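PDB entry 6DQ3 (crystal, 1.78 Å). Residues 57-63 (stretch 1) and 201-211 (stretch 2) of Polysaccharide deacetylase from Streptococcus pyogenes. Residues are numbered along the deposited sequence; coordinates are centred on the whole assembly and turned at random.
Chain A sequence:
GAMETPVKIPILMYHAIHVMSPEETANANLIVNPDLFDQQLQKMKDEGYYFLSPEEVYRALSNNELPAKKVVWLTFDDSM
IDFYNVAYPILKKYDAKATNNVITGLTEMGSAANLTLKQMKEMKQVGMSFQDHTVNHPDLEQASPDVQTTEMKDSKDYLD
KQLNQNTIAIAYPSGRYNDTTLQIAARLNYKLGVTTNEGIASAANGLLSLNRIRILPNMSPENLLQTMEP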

# COMPACT_ATOMS: atom_id res chain seq x y z
N VAL A 57 2.80 -7.81 -8.82
CA VAL A 57 2.54 -6.58 -9.56
C VAL A 57 3.71 -6.27 -10.48
O VAL A 57 3.54 -5.95 -11.67
CB VAL A 57 2.26 -5.41 -8.60
CG1 VAL A 57 2.19 -4.11 -9.36
CG2 VAL A 57 0.97 -5.67 -7.83
N TYR A 58 4.93 -6.35 -9.95
CA TYR A 58 6.12 -6.07 -10.76
C TYR A 58 6.22 -7.03 -11.93
O TYR A 58 6.46 -6.61 -13.07
CB TYR A 58 7.38 -6.15 -9.90
CG TYR A 58 8.65 -5.87 -10.67
CD1 TYR A 58 8.90 -4.61 -11.20
CD2 TYR A 58 9.60 -6.87 -10.87
CE1 TYR A 58 10.07 -4.35 -11.91
CE2 TYR A 58 10.77 -6.61 -11.58
CZ TYR A 58 11.00 -5.34 -12.09
OH TYR A 58 12.15 -5.08 -12.80
N ARG A 59 6.07 -8.33 -11.67
CA ARG A 59 6.12 -9.31 -12.75
C ARG A 59 5.06 -9.00 -13.80
O ARG A 59 5.33 -9.02 -15.01
CB ARG A 59 5.93 -10.72 -12.20
CG ARG A 59 7.23 -11.40 -11.80
CD ARG A 59 7.06 -12.91 -11.70
NE ARG A 59 6.20 -13.31 -10.59
CZ ARG A 59 6.62 -13.49 -9.34
NH1 ARG A 59 7.89 -13.29 -9.03
NH2 ARG A 59 5.76 -13.86 -8.40
N ALA A 60 3.84 -8.70 -13.35
CA ALA A 60 2.74 -8.48 -14.29
C ALA A 60 3.02 -7.28 -15.18
O ALA A 60 2.83 -7.33 -16.40
CB ALA A 60 1.43 -8.30 -13.54
N LEU A 61 3.44 -6.16 -14.58
CA LEU A 61 3.69 -4.95 -15.36
C LEU A 61 4.93 -5.09 -16.23
O LEU A 61 4.97 -4.53 -17.33
CB LEU A 61 3.81 -3.75 -14.42
CG LEU A 61 2.51 -3.36 -13.71
CD1 LEU A 61 2.76 -2.31 -12.64
CD2 LEU A 61 1.47 -2.87 -14.71
N SER A 62 5.94 -5.83 -15.76
CA SER A 62 7.18 -5.97 -16.51
C SER A 62 7.03 -6.92 -17.69
O SER A 62 7.65 -6.71 -18.74
CB SER A 62 8.29 -6.49 -15.59
OG SER A 62 8.65 -5.54 -14.61
N ASN A 63 6.25 -7.99 -17.53
CA ASN A 63 6.04 -8.96 -18.60
C ASN A 63 4.74 -8.73 -19.35
O ASN A 63 4.50 -9.40 -20.36
CB ASN A 63 6.06 -10.38 -18.02
CG ASN A 63 7.35 -10.71 -17.29
OD1 ASN A 63 8.43 -10.29 -17.71
ND2 ASN A 63 7.24 -11.45 -16.20
N ALA A 201 -3.76 1.70 -12.49
CA ALA A 201 -2.33 1.76 -12.76
C ALA A 201 -1.95 0.98 -14.01
O ALA A 201 -2.63 0.04 -14.42
CB ALA A 201 -1.53 1.23 -11.57
N SER A 202 -0.85 1.40 -14.63
CA SER A 202 -0.28 0.68 -15.76
C SER A 202 1.19 1.07 -15.85
O SER A 202 1.64 2.03 -15.22
CB SER A 202 -1.01 1.01 -17.06
OG SER A 202 -0.87 2.38 -17.39
N ALA A 203 1.95 0.31 -16.64
CA ALA A 203 3.37 0.59 -16.79
C ALA A 203 3.60 2.03 -17.24
O ALA A 203 4.56 2.69 -16.83
CB ALA A 203 4.00 -0.39 -17.79
N ALA A 204 2.70 2.54 -18.09
CA ALA A 204 2.85 3.88 -18.65
C ALA A 204 2.85 4.97 -17.58
O ALA A 204 3.31 6.08 -17.85
CB ALA A 204 1.72 4.15 -19.65
N ASN A 205 2.33 4.68 -16.38
CA ASN A 205 2.45 5.65 -15.30
C ASN A 205 3.91 5.89 -14.91
O ASN A 205 4.23 6.92 -14.31
CB ASN A 205 1.75 5.20 -14.00
CG ASN A 205 0.30 4.86 -14.17
OD1 ASN A 205 -0.28 4.21 -13.30
ND2 ASN A 205 -0.31 5.29 -15.26
N GLY A 206 4.78 4.92 -15.20
CA GLY A 206 6.09 4.84 -14.59
C GLY A 206 6.05 3.84 -13.45
O GLY A 206 5.27 4.00 -12.51
N LEU A 207 6.88 2.79 -13.52
CA LEU A 207 6.83 1.76 -12.49
C LEU A 207 7.10 2.33 -11.11
O LEU A 207 6.59 1.80 -10.11
CB LEU A 207 7.82 0.65 -12.81
CG LEU A 207 7.52 -0.18 -14.05
CD1 LEU A 207 8.57 -1.28 -14.22
CD2 LEU A 207 6.13 -0.78 -14.00
N LEU A 208 7.90 3.39 -11.02
CA LEU A 208 8.18 4.02 -9.73
C LEU A 208 7.24 5.18 -9.43
O LEU A 208 7.48 5.93 -8.47
CB LEU A 208 9.63 4.52 -9.69
CG LEU A 208 10.67 3.41 -9.70
CD1 LEU A 208 12.08 4.00 -9.79
CD2 LEU A 208 10.56 2.49 -8.50
N SER A 209 6.16 5.33 -10.20
CA SER A 209 5.20 6.40 -10.00
C SER A 209 3.81 5.95 -10.43
O SER A 209 3.13 6.59 -11.24
CB SER A 209 5.65 7.65 -10.75
OG SER A 209 5.91 7.36 -12.12
N LEU A 210 3.34 4.84 -9.86
CA LEU A 210 2.08 4.23 -10.27
C LEU A 210 0.88 4.92 -9.64
O LEU A 210 0.92 5.34 -8.48
CB LEU A 210 2.07 2.76 -9.88
CG LEU A 210 3.12 1.87 -10.55
CD1 LEU A 210 3.26 0.54 -9.82
CD2 LEU A 210 2.75 1.65 -12.01
N ASN A 211 -0.21 4.99 -10.41
CA ASN A 211 -1.47 5.53 -9.92
C ASN A 211 -2.04 4.63 -8.83
O ASN A 211 -1.78 3.43 -8.79
CB ASN A 211 -2.52 5.63 -11.03
CG ASN A 211 -2.15 6.60 -12.13
OD1 ASN A 211 -1.26 7.44 -11.99
ND2 ASN A 211 -2.86 6.50 -13.25

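No hydrogen bond crosses between these two stretches; the helix and the second stretch meet through carbon packing, and most of it turns on one side chain. Leu 61 is buried, points its CA-to-CB bond toward the second stretch, and has the largest area covered by the other stretch. In its m,t rotamer it meets several partners at once: CD2 lies 3.8 Å from N of Ala 203 and 4.1 Å from CA of Ser 202, CD1 lies 4.0 Å from CD2 of Leu 210, and CB lies 3.8 Å from CD2 of Leu 207. The backbones come nearest here too, with CA of Leu 61 and CA of Ala 203 5.7 Å apart.

Leu 207 is the second stretch's main reply. While its CD2 meets Leu 61, its CD1 reaches one helical turn back to CE1 of Tyr 58 at 4.1 Å, an oblique approach to the ring. The same CD1 is 4.3 Å from OG of Ser 62, whose OG donates a hydrogen bond within the helix to O of Tyr 58 (2.9 Å).

Residues 201-211 hold their shape with their own polar bonds. OD1 of Asn 205 accepts from N of Ser 202 (3.2 Å) and from N of Asn 211 (3.0 Å), tying together backbone before and after the segment that carries Leu 207. A type I turn runs from Gly 206 to Ser 209, and OG of Ser 209 donates to O of Asn 205 (2.8 Å). Gly 206 sits at phi 99°, psi 121°, where a CB would jam against the preceding carbonyl and lie 2.4 Å from OG of Ser 209. The rule to read here is a separation of tasks: polar groups brace each stretch internally, and leucines make most of the contact between them.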